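Local coordinates for protein glucanase (Klebsiella pneumoniae, PDB 5GY3) that probably hydrolyses internal beta-1,4-glucosidic bonds of cellulose and related beta-glucans, as a family 8 glycoside hydrolase, at residues Ala35-Val40 / Ile92-Leu97; Thr2-Tyr7 / Asn42-Ala47; His145-Pro150 / Trp195-Ala200. All coordinates share one frame; numbering follows the deposited sequence.

Interaction 1. Residues Ala35-Val40 / Ile92-Leu97; sequences AMLLAV and IAWALL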
loop_
_atom_site.group_PDB
_atom_site.type_symbol
_atom_site.label_atom_id
_atom_site.label_comp_id
_atom_site.label_asym_id
_atom_site.label_seq_id
_atom_site.Cartn_x
_atom_site.Cartn_y
_atom_site.Cartn_z
ATOM N N ALA A 35 -1.657 -7.600 6.964
ATOM C CA ALA A 35 -1.531 -8.722 7.885
ATOM C C ALA A 35 -1.713 -10.050 7.164
ATOM O O ALA A 35 -1.038 -11.033 7.487
ATOM C CB ALA A 35 -2.545 -8.587 9.013
ATOM N N MET A 36 -2.632 -10.107 6.198
ATOM C CA MET A 36 -2.781 -11.338 5.423
ATOM C C MET A 36 -1.502 -11.677 4.664
ATOM O O MET A 36 -1.104 -12.845 4.603
ATOM C CB MET A 36 -3.962 -11.223 4.461
ATOM C CG MET A 36 -5.315 -11.308 5.142
ATOM S SD MET A 36 -6.707 -10.836 4.099
ATOM C CE MET A 36 -6.676 -12.106 2.825
ATOM N N LEU A 37 -0.847 -10.672 4.074
ATOM C CA LEU A 37 0.448 -10.899 3.430
ATOM C C LEU A 37 1.464 -11.449 4.421
ATOM O O LEU A 37 2.192 -12.404 4.122
ATOM C CB LEU A 37 0.979 -9.595 2.821
ATOM C CG LEU A 37 0.373 -9.106 1.511
ATOM C CD1 LEU A 37 0.839 -7.665 1.221
ATOM C CD2 LEU A 37 0.776 -10.034 0.372
ATOM N N LEU A 38 1.544 -10.834 5.601
ATOM C CA LEU A 38 2.516 -11.276 6.594
ATOM C C LEU A 38 2.159 -12.647 7.162
ATOM O O LEU A 38 3.058 -13.415 7.526
ATOM C CB LEU A 38 2.637 -10.227 7.705
ATOM C CG LEU A 38 3.189 -8.852 7.282
ATOM C CD1 LEU A 38 3.155 -7.879 8.444
ATOM C CD2 LEU A 38 4.603 -8.958 6.732
ATOM N N ALA A 39 0.869 -12.979 7.239
ATOM C CA ALA A 39 0.495 -14.319 7.689
ATOM C C ALA A 39 0.982 -15.383 6.711
ATOM O O ALA A 39 1.485 -16.431 7.131
ATOM C CB ALA A 39 -1.017 -14.411 7.889
ATOM N N VAL A 40 0.871 -15.126 5.404
ATOM C CA VAL A 40 1.420 -16.064 4.420
ATOM C C VAL A 40 2.928 -16.179 4.589
ATOM O O VAL A 40 3.493 -17.283 4.609
ATOM C CB VAL A 40 1.069 -15.622 2.988
ATOM C CG1 VAL A 40 1.697 -16.588 1.982
ATOM C CG2 VAL A 40 -0.430 -15.524 2.800
ATOM N N ILE A 92 -5.324 -7.349 -0.254
ATOM C CA ILE A 92 -6.109 -8.537 0.082
ATOM C C ILE A 92 -6.054 -9.549 -1.056
ATOM O O ILE A 92 -5.810 -10.741 -0.836
ATOM C CB ILE A 92 -7.559 -8.139 0.421
ATOM C CG1 ILE A 92 -7.610 -7.357 1.745
ATOM C CG2 ILE A 92 -8.459 -9.380 0.466
ATOM C CD1 ILE A 92 -8.915 -6.524 1.965
ATOM N N ALA A 93 -6.290 -9.092 -2.293
ATOM C CA ALA A 93 -6.275 -10.017 -3.424
ATOM C C ALA A 93 -4.888 -10.607 -3.627
ATOM O O ALA A 93 -4.747 -11.770 -4.027
ATOM C CB ALA A 93 -6.744 -9.311 -4.700
ATOM N N TRP A 94 -3.854 -9.800 -3.401
ATOM C CA TRP A 94 -2.478 -10.266 -3.546
ATOM C C TRP A 94 -2.144 -11.301 -2.483
ATOM O O TRP A 94 -1.549 -12.344 -2.785
ATOM C CB TRP A 94 -1.537 -9.060 -3.452
ATOM C CG TRP A 94 -0.113 -9.335 -3.766
ATOM C CD1 TRP A 94 0.396 -10.355 -4.531
ATOM C CD2 TRP A 94 1.003 -8.558 -3.339
ATOM N NE1 TRP A 94 1.767 -10.252 -4.601
ATOM C CE2 TRP A 94 2.161 -9.154 -3.880
ATOM C CE3 TRP A 94 1.137 -7.405 -2.553
ATOM C CZ2 TRP A 94 3.438 -8.649 -3.642
ATOM C CZ3 TRP A 94 2.409 -6.894 -2.335
ATOM C CH2 TRP A 94 3.539 -7.511 -2.886
ATOM N N ALA A 95 -2.540 -11.039 -1.233
ATOM C CA ALA A 95 -2.314 -12.010 -0.168
ATOM C C ALA A 95 -2.998 -13.343 -0.473
ATOM O O ALA A 95 -2.427 -14.414 -0.216
ATOM C CB ALA A 95 -2.802 -11.437 1.162
ATOM N N LEU A 96 -4.218 -13.294 -1.020
ATOM C CA LEU A 96 -4.936 -14.520 -1.375
ATOM C C LEU A 96 -4.210 -15.296 -2.463
ATOM O O LEU A 96 -4.108 -16.527 -2.394
ATOM C CB LEU A 96 -6.360 -14.185 -1.825
ATOM C CG LEU A 96 -7.280 -13.843 -0.648
ATOM C CD1 LEU A 96 -8.511 -13.044 -1.089
ATOM C CD2 LEU A 96 -7.687 -15.134 0.087
ATOM N N LEU A 97 -3.706 -14.599 -3.483
ATOM C CA LEU A 97 -2.912 -15.268 -4.508
ATOM C C LEU A 97 -1.701 -15.961 -3.891
ATOM O O LEU A 97 -1.401 -17.125 -4.197
ATOM C CB LEU A 97 -2.495 -14.243 -5.560
ATOM C CG LEU A 97 -2.269 -14.725 -6.979
ATOM C CD1 LEU A 97 -3.522 -15.480 -7.422
ATOM C CD2 LEU A 97 -2.026 -13.511 -7.863
#

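Interaction 2. Residues Thr2-Tyr7 / Asn42-Ala47; sequences TAWERY and NNDRPA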
loop_
_atom_site.group_PDB
_atom_site.type_symbol
_atom_site.label_atom_id
_atom_site.label_comp_id
_atom_site.label_asym_id
_atom_site.label_seq_id
_atom_site.Cartn_x
_atom_site.Cartn_y
_atom_site.Cartn_z
ATOM N N THR A 2 9.498 -14.166 15.666
ATOM C CA THR A 2 9.097 -13.446 16.867
ATOM C C THR A 2 8.399 -12.137 16.519
ATOM O O THR A 2 7.402 -11.788 17.154
ATOM C CB THR A 2 10.300 -13.196 17.779
ATOM O OG1 THR A 2 10.875 -14.449 18.166
ATOM C CG2 THR A 2 9.867 -12.458 19.036
ATOM N N ALA A 3 8.890 -11.411 15.507
ATOM C CA ALA A 3 8.254 -10.149 15.127
ATOM C C ALA A 3 6.774 -10.353 14.828
ATOM O O ALA A 3 5.911 -9.616 15.325
ATOM C CB ALA A 3 8.971 -9.530 13.922
ATOM N N TRP A 4 6.458 -11.392 14.052
ATOM C CA TRP A 4 5.074 -11.671 13.684
ATOM C C TRP A 4 4.233 -12.045 14.901
ATOM O O TRP A 4 3.090 -11.597 15.030
ATOM C CB TRP A 4 5.049 -12.784 12.626
ATOM C CG TRP A 4 3.694 -13.351 12.342
ATOM C CD1 TRP A 4 3.275 -14.628 12.587
ATOM C CD2 TRP A 4 2.586 -12.672 11.751
ATOM N NE1 TRP A 4 1.968 -14.785 12.194
ATOM C CE2 TRP A 4 1.519 -13.598 11.679
ATOM C CE3 TRP A 4 2.381 -11.367 11.287
ATOM C CZ2 TRP A 4 0.273 -13.266 11.156
ATOM C CZ3 TRP A 4 1.143 -11.041 10.769
ATOM C CH2 TRP A 4 0.107 -11.986 10.701
ATOM N N GLU A 5 4.772 -12.873 15.803
ATOM C CA GLU A 5 4.032 -13.193 17.022
ATOM C C GLU A 5 3.763 -11.941 17.850
ATOM O O GLU A 5 2.648 -11.745 18.354
ATOM C CB GLU A 5 4.793 -14.230 17.848
ATOM C CG GLU A 5 4.853 -15.596 17.193
ATOM C CD GLU A 5 3.480 -16.211 17.030
ATOM O OE1 GLU A 5 2.639 -16.046 17.943
ATOM O OE2 GLU A 5 3.236 -16.855 15.987
ATOM N N ARG A 6 4.767 -11.071 17.989
ATOM C CA ARG A 6 4.565 -9.838 18.745
ATOM C C ARG A 6 3.549 -8.931 18.059
ATOM O O ARG A 6 2.759 -8.253 18.722
ATOM C CB ARG A 6 5.905 -9.126 18.933
ATOM C CG ARG A 6 5.854 -7.951 19.872
ATOM C CD ARG A 6 5.174 -8.322 21.185
ATOM N NE ARG A 6 5.131 -7.198 22.120
ATOM C CZ ARG A 6 4.419 -7.190 23.243
ATOM N NH1 ARG A 6 3.683 -8.246 23.568
ATOM N NH2 ARG A 6 4.436 -6.125 24.038
ATOM N N TYR A 7 3.546 -8.922 16.726
ATOM C CA TYR A 7 2.580 -8.130 15.968
ATOM C C TYR A 7 1.157 -8.598 16.231
ATOM O O TYR A 7 0.248 -7.784 16.434
ATOM C CB TYR A 7 2.928 -8.240 14.486
ATOM C CG TYR A 7 2.118 -7.416 13.507
ATOM C CD1 TYR A 7 2.364 -6.054 13.337
ATOM C CD2 TYR A 7 1.164 -8.020 12.695
ATOM C CE1 TYR A 7 1.651 -5.309 12.408
ATOM C CE2 TYR A 7 0.449 -7.288 11.768
ATOM C CZ TYR A 7 0.695 -5.934 11.625
ATOM O OH TYR A 7 -0.013 -5.215 10.687
ATOM N N ASN A 42 4.776 -15.781 7.113
ATOM C CA ASN A 42 5.168 -16.486 8.324
ATOM C C ASN A 42 4.580 -17.887 8.384
ATOM O O ASN A 42 4.729 -18.567 9.400
ATOM C CB ASN A 42 4.777 -15.668 9.552
ATOM C CG ASN A 42 5.705 -14.487 9.764
ATOM O OD1 ASN A 42 6.767 -14.622 10.364
ATOM N ND2 ASN A 42 5.324 -13.329 9.237
ATOM N N ASN A 43 3.945 -18.334 7.300
ATOM C CA ASN A 43 3.364 -19.671 7.201
ATOM C C ASN A 43 2.381 -19.923 8.346
ATOM O O ASN A 43 2.441 -20.933 9.051
ATOM C CB ASN A 43 4.469 -20.731 7.148
ATOM C CG ASN A 43 3.964 -22.081 6.666
ATOM O OD1 ASN A 43 2.798 -22.230 6.303
ATOM N ND2 ASN A 43 4.849 -23.075 6.662
ATOM N N ASP A 44 1.460 -18.976 8.529
ATOM C CA ASP A 44 0.506 -18.978 9.636
ATOM C C ASP A 44 -0.902 -19.056 9.057
ATOM O O ASP A 44 -1.634 -18.064 9.008
ATOM C CB ASP A 44 0.701 -17.721 10.522
ATOM C CG ASP A 44 -0.084 -17.789 11.827
ATOM O OD1 ASP A 44 -0.980 -18.645 11.973
ATOM O OD2 ASP A 44 0.188 -16.958 12.714
ATOM N N ARG A 45 -1.295 -20.259 8.637
ATOM C CA ARG A 45 -2.594 -20.405 8.001
ATOM C C ARG A 45 -3.763 -20.132 8.944
ATOM O O ARG A 45 -4.761 -19.533 8.511
ATOM C CB ARG A 45 -2.722 -21.797 7.377
ATOM C CG ARG A 45 -3.865 -21.851 6.396
ATOM C CD ARG A 45 -3.846 -23.116 5.598
ATOM N NE ARG A 45 -4.935 -23.123 4.628
ATOM C CZ ARG A 45 -5.224 -24.161 3.851
ATOM N NH1 ARG A 45 -4.509 -25.271 3.950
ATOM N NH2 ARG A 45 -6.234 -24.089 2.993
ATOM N N PRO A 46 -3.719 -20.556 10.217
ATOM C CA PRO A 46 -4.828 -20.181 11.117
ATOM C C PRO A 46 -5.055 -18.677 11.181
ATOM O O PRO A 46 -6.203 -18.225 11.063
ATOM C CB PRO A 46 -4.393 -20.768 12.467
ATOM C CG PRO A 46 -3.567 -21.939 12.088
ATOM C CD PRO A 46 -2.788 -21.491 10.882
ATOM N N ALA A 47 -3.983 -17.892 11.334
ATOM C CA ALA A 47 -4.129 -16.439 11.385
ATOM C C ALA A 47 -4.636 -15.899 10.059
ATOM O O ALA A 47 -5.517 -15.031 10.031
ATOM C CB ALA A 47 -2.798 -15.781 11.750
HETATM O O HOH W 1 8.285 -12.571 11.842
#

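Interaction 3. Residues His145-Pro150 / Trp195-Ala200; sequences HLNLNP and WVALRA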
loop_
_atom_site.group_PDB
_atom_site.type_symbol
_atom_site.label_atom_id
_atom_site.label_comp_id
_atom_site.label_asym_id
_atom_site.label_seq_id
_atom_site.Cartn_x
_atom_site.Cartn_y
_atom_site.Cartn_z
ATOM N N HIS A 145 -10.241 16.270 -13.844
ATOM C CA HIS A 145 -9.128 15.840 -13.008
ATOM C C HIS A 145 -9.489 14.533 -12.322
ATOM O O HIS A 145 -10.645 14.307 -11.966
ATOM C CB HIS A 145 -8.785 16.855 -11.916
ATOM C CG HIS A 145 -8.222 18.138 -12.429
ATOM N ND1 HIS A 145 -9.012 19.133 -12.965
ATOM C CD2 HIS A 145 -6.948 18.594 -12.485
ATOM C CE1 HIS A 145 -8.247 20.150 -13.325
ATOM N NE2 HIS A 145 -6.992 19.847 -13.047
ATOM N N LEU A 146 -8.483 13.695 -12.104
ATOM C CA LEU A 146 -8.578 12.594 -11.158
ATOM C C LEU A 146 -7.647 12.866 -9.988
ATOM O O LEU A 146 -6.509 13.308 -10.177
ATOM C CB LEU A 146 -8.195 11.261 -11.800
ATOM C CG LEU A 146 -8.933 10.837 -13.058
ATOM C CD1 LEU A 146 -8.414 9.477 -13.508
ATOM C CD2 LEU A 146 -10.424 10.819 -12.798
ATOM N N ASN A 147 -8.131 12.608 -8.781
ATOM C CA ASN A 147 -7.282 12.637 -7.599
ATOM C C ASN A 147 -6.734 11.239 -7.386
ATOM O O ASN A 147 -7.478 10.315 -7.054
ATOM C CB ASN A 147 -8.067 13.130 -6.387
ATOM C CG ASN A 147 -8.199 14.639 -6.374
ATOM O OD1 ASN A 147 -7.413 15.336 -7.016
ATOM N ND2 ASN A 147 -9.196 15.155 -5.652
ATOM N N LEU A 148 -5.436 11.079 -7.601
ATOM C CA LEU A 148 -4.783 9.782 -7.531
ATOM C C LEU A 148 -3.878 9.726 -6.309
ATOM O O LEU A 148 -3.470 10.752 -5.758
ATOM C CB LEU A 148 -3.958 9.528 -8.793
ATOM C CG LEU A 148 -4.692 9.647 -10.129
ATOM C CD1 LEU A 148 -3.706 9.412 -11.265
ATOM C CD2 LEU A 148 -5.829 8.630 -10.166
ATOM N N ASN A 149 -3.564 8.508 -5.887
ATOM C CA ASN A 149 -2.612 8.289 -4.803
ATOM C C ASN A 149 -1.566 7.321 -5.346
ATOM O O ASN A 149 -1.841 6.116 -5.477
ATOM C CB ASN A 149 -3.308 7.743 -3.561
ATOM C CG ASN A 149 -2.390 7.703 -2.359
ATOM O OD1 ASN A 149 -1.222 7.320 -2.471
ATOM N ND2 ASN A 149 -2.901 8.116 -1.204
ATOM N N PRO A 150 -0.385 7.806 -5.735
ATOM C CA PRO A 150 0.589 6.897 -6.356
ATOM C C PRO A 150 1.080 5.804 -5.430
ATOM O O PRO A 150 1.605 4.799 -5.926
ATOM C CB PRO A 150 1.738 7.829 -6.788
ATOM C CG PRO A 150 1.556 9.087 -5.984
ATOM C CD PRO A 150 0.042 9.214 -5.832
ATOM N N TRP A 195 -1.014 12.648 -2.437
ATOM C CA TRP A 195 -2.122 12.735 -3.376
ATOM C C TRP A 195 -1.732 13.637 -4.532
ATOM O O TRP A 195 -1.161 14.711 -4.329
ATOM C CB TRP A 195 -3.395 13.276 -2.687
ATOM C CG TRP A 195 -3.844 12.403 -1.574
ATOM C CD1 TRP A 195 -3.460 12.475 -0.263
ATOM C CD2 TRP A 195 -4.776 11.319 -1.661
ATOM N NE1 TRP A 195 -4.088 11.494 0.465
ATOM C CE2 TRP A 195 -4.901 10.773 -0.370
ATOM C CE3 TRP A 195 -5.504 10.752 -2.709
ATOM C CZ2 TRP A 195 -5.725 9.679 -0.099
ATOM C CZ3 TRP A 195 -6.331 9.678 -2.436
ATOM C CH2 TRP A 195 -6.432 9.153 -1.143
ATOM N N VAL A 196 -2.067 13.203 -5.744
ATOM C CA VAL A 196 -1.676 13.883 -6.974
ATOM C C VAL A 196 -2.906 14.065 -7.843
ATOM O O VAL A 196 -3.635 13.103 -8.098
ATOM C CB VAL A 196 -0.603 13.080 -7.736
ATOM C CG1 VAL A 196 -0.324 13.708 -9.128
ATOM C CG2 VAL A 196 0.668 12.988 -6.907
ATOM N N ALA A 197 -3.132 15.293 -8.312
ATOM C CA ALA A 197 -4.216 15.562 -9.247
ATOM C C ALA A 197 -3.707 15.411 -10.676
ATOM O O ALA A 197 -2.739 16.078 -11.079
ATOM C CB ALA A 197 -4.780 16.964 -9.032
ATOM N N LEU A 198 -4.366 14.553 -11.445
ATOM C CA LEU A 198 -4.034 14.329 -12.848
ATOM C C LEU A 198 -5.110 14.992 -13.700
ATOM O O LEU A 198 -6.282 14.606 -13.630
ATOM C CB LEU A 198 -3.962 12.829 -13.155
ATOM C CG LEU A 198 -3.873 12.425 -14.631
ATOM C CD1 LEU A 198 -2.584 12.942 -15.269
ATOM C CD2 LEU A 198 -3.991 10.906 -14.780
ATOM N N ARG A 199 -4.719 15.998 -14.484
ATOM C CA ARG A 199 -5.649 16.644 -15.398
ATOM C C ARG A 199 -5.747 15.837 -16.694
ATOM O O ARG A 199 -4.856 15.052 -17.035
ATOM C CB ARG A 199 -5.199 18.085 -15.682
ATOM C CG ARG A 199 -6.276 18.987 -16.271
ATOM C CD ARG A 199 -5.830 20.457 -16.268
ATOM N NE ARG A 199 -4.761 20.714 -17.231
ATOM C CZ ARG A 199 -4.209 21.909 -17.434
ATOM N NH1 ARG A 199 -4.616 22.957 -16.726
ATOM N NH2 ARG A 199 -3.247 22.058 -18.343
ATOM N N ALA A 200 -6.854 16.033 -17.424
ATOM C CA ALA A 200 -7.143 15.177 -18.572
ATOM C C ALA A 200 -6.150 15.344 -19.715
ATOM O O ALA A 200 -6.122 14.494 -20.613
ATOM C CB ALA A 200 -8.574 15.423 -19.079
#

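Interaction 1. Residues Ala35-Val40 / Ile92-Leu97
Met-36 and Leu-37 reach from helix 29-41 to Ala-95 and its neighbours on helix 86-103, joining two near-parallel helices of the (alpha/alpha)6 barrel of family 8 glycoside hydrolases. The axes of the two segments approach to 8.4 Å and differ in direction by 15°, a close approach that a small residue makes possible: Ala-95 points its CB toward helix 29-41, and this CB lies 3.5 Å from Met-36 CB and 3.6 Å from the backbone N of Leu-37. Around this close point the longer side chains fold to either side. The Met-36 chain bends at chi3 (65°), which carries CE toward Leu-96 CG and Ile-92 CG2. Leu-37, with CG anti to its own carbonyl carbon, crosses Trp-94 at about a right angle. No hydrogen bond spans the interface, and all seven touching residues are buried. In the second shell, Phe-48 of helix 45-59 packs on both Met-36 and Val-40, while Trp-227 meets the indole of Trp-94 and helix 155-164 touches it through Pro-156, Ala-157 and Ala-160. At the indole itself the two Leu-37 methyls divide the work: CD1 touches CE3, and CD2 sits 4.3 Å from the centroid of the six-membered ring in a CH-pi contact over the face.

Interaction 2. Residues Thr2-Tyr7 / Asn42-Ala47
Trp-4 lays its indole against Asn-42 and directs its N-H at Asp-44, and between these two partners lies the close-packed part of the contact. Trp-4 CG is anti to the backbone N (chi1 169°), which sets the indole off toward segment 42-47. The amide of Asn-42 is almost parallel to the ring, with 10° between the planes. Its ND2 stands over one face near the rim, while Asn-42 CB makes a CH-pi contact 3.8 Å from the centroid of the Trp-4 five-membered ring. That amide nitrogen donates to Leu-38 O, a bond that restrains the amide's rotation. At the ring edge, Trp-4 NE1 gives a nearly straight hydrogen bond of 2.9 Å to Asp-44 OD2, taken on the anti lone pair, with the carboxylate turned almost perpendicular to the indole. Asn-43 here is the C-prime residue of a Schellman motif that closes helix 29-41, and Asp-44 is the N-cap of helix 45-59: its OD1 accepts from Ala-47 N, the donor standing above the carboxylate plane. Ala-47 CB adds a lighter touch, 4.0 Å from Trp-4 CZ2. Toward solvent the packing gives way to water and charge. A water accepts from Trp-4 N and donates to Asn-42 OD1, and Asp-1 N also bonds that oxygen. Exposed Glu-5 brings OE2 to 4.5 Å from Asp-44 OD2, a like-charge approach probably offset by Lys-8 NZ, which bridges both.

Interaction 3. Residues His145-Pro150 / Trp195-Ala200
His-145 and Arg-199 lie side by side and point the same way at one end of an antiparallel strand pair, the arginine's aliphatic portion covering the imidazole. Arg-199 CG sits over one ring face, toward the rim, 3.4 Å from His-145 NE2. The guanidinium plane is turned 61° from the ring, and its NH2 forms a salt bridge with Asp-201. At the other end, Asn-149 crosses Trp-195 obliquely with its amide plane 71° from the indole. CG of Asn-149 is anti to the backbone N (chi1 -171°), and beyond it ND2 stands over the indole face, 3.4 Å from Trp-195 CZ2. Asn-149 CB makes a CH-pi contact over the six-membered ring of the same indole. Between these ends, Leu-146 with Leu-198 and Leu-148 with Val-196 form hydrogen-bonded pairs, each joined by two backbone bonds. Their side chains share one face of the sheet, where Leu-148 CD1 meets Leu-198 CD2 at 3.8 Å and Pro-150 CD touches Val-196 CG2. His-145, Asn-147, Ala-197 and Arg-199 occupy the other face. Strand 196-199 is the middle strand of a three-stranded sheet, with strand 204-206 along its second edge. Asn-149 ND2 donates to Asp-217 OD2 and Asn-149 OD1 bonds Ser-151 OG, so the buried amide is satisfied at both ends; these bonds, with the indole beside it, would limit its rotation at a place about 7 Å, side chain to side chain, from the predicted nucleophile Asp-87.

The three contacts sample a helix-rich single-chain fold from the N-terminal helix to the three-stranded sheet. Interactions 1 and 2 are neighbours, with centres 12 Å apart and segments that alternate along the chain. They meet through helix 29-41: its Ala-39 O probably accepts from Asp-44 N, and its Leu-38 packs on Trp-4 CZ3, which anchors helix 2-11 to the helical core. Interaction 3 comes later in sequence, across the chain's centre, 28 Å from interaction 1 and 36 Å from interaction 2 between centres. Ile-92 of interaction 1 lies about 9 Å and Asn-149 of interaction 3 about 7 Å, side chain to side chain, from the predicted nucleophile Asp-87.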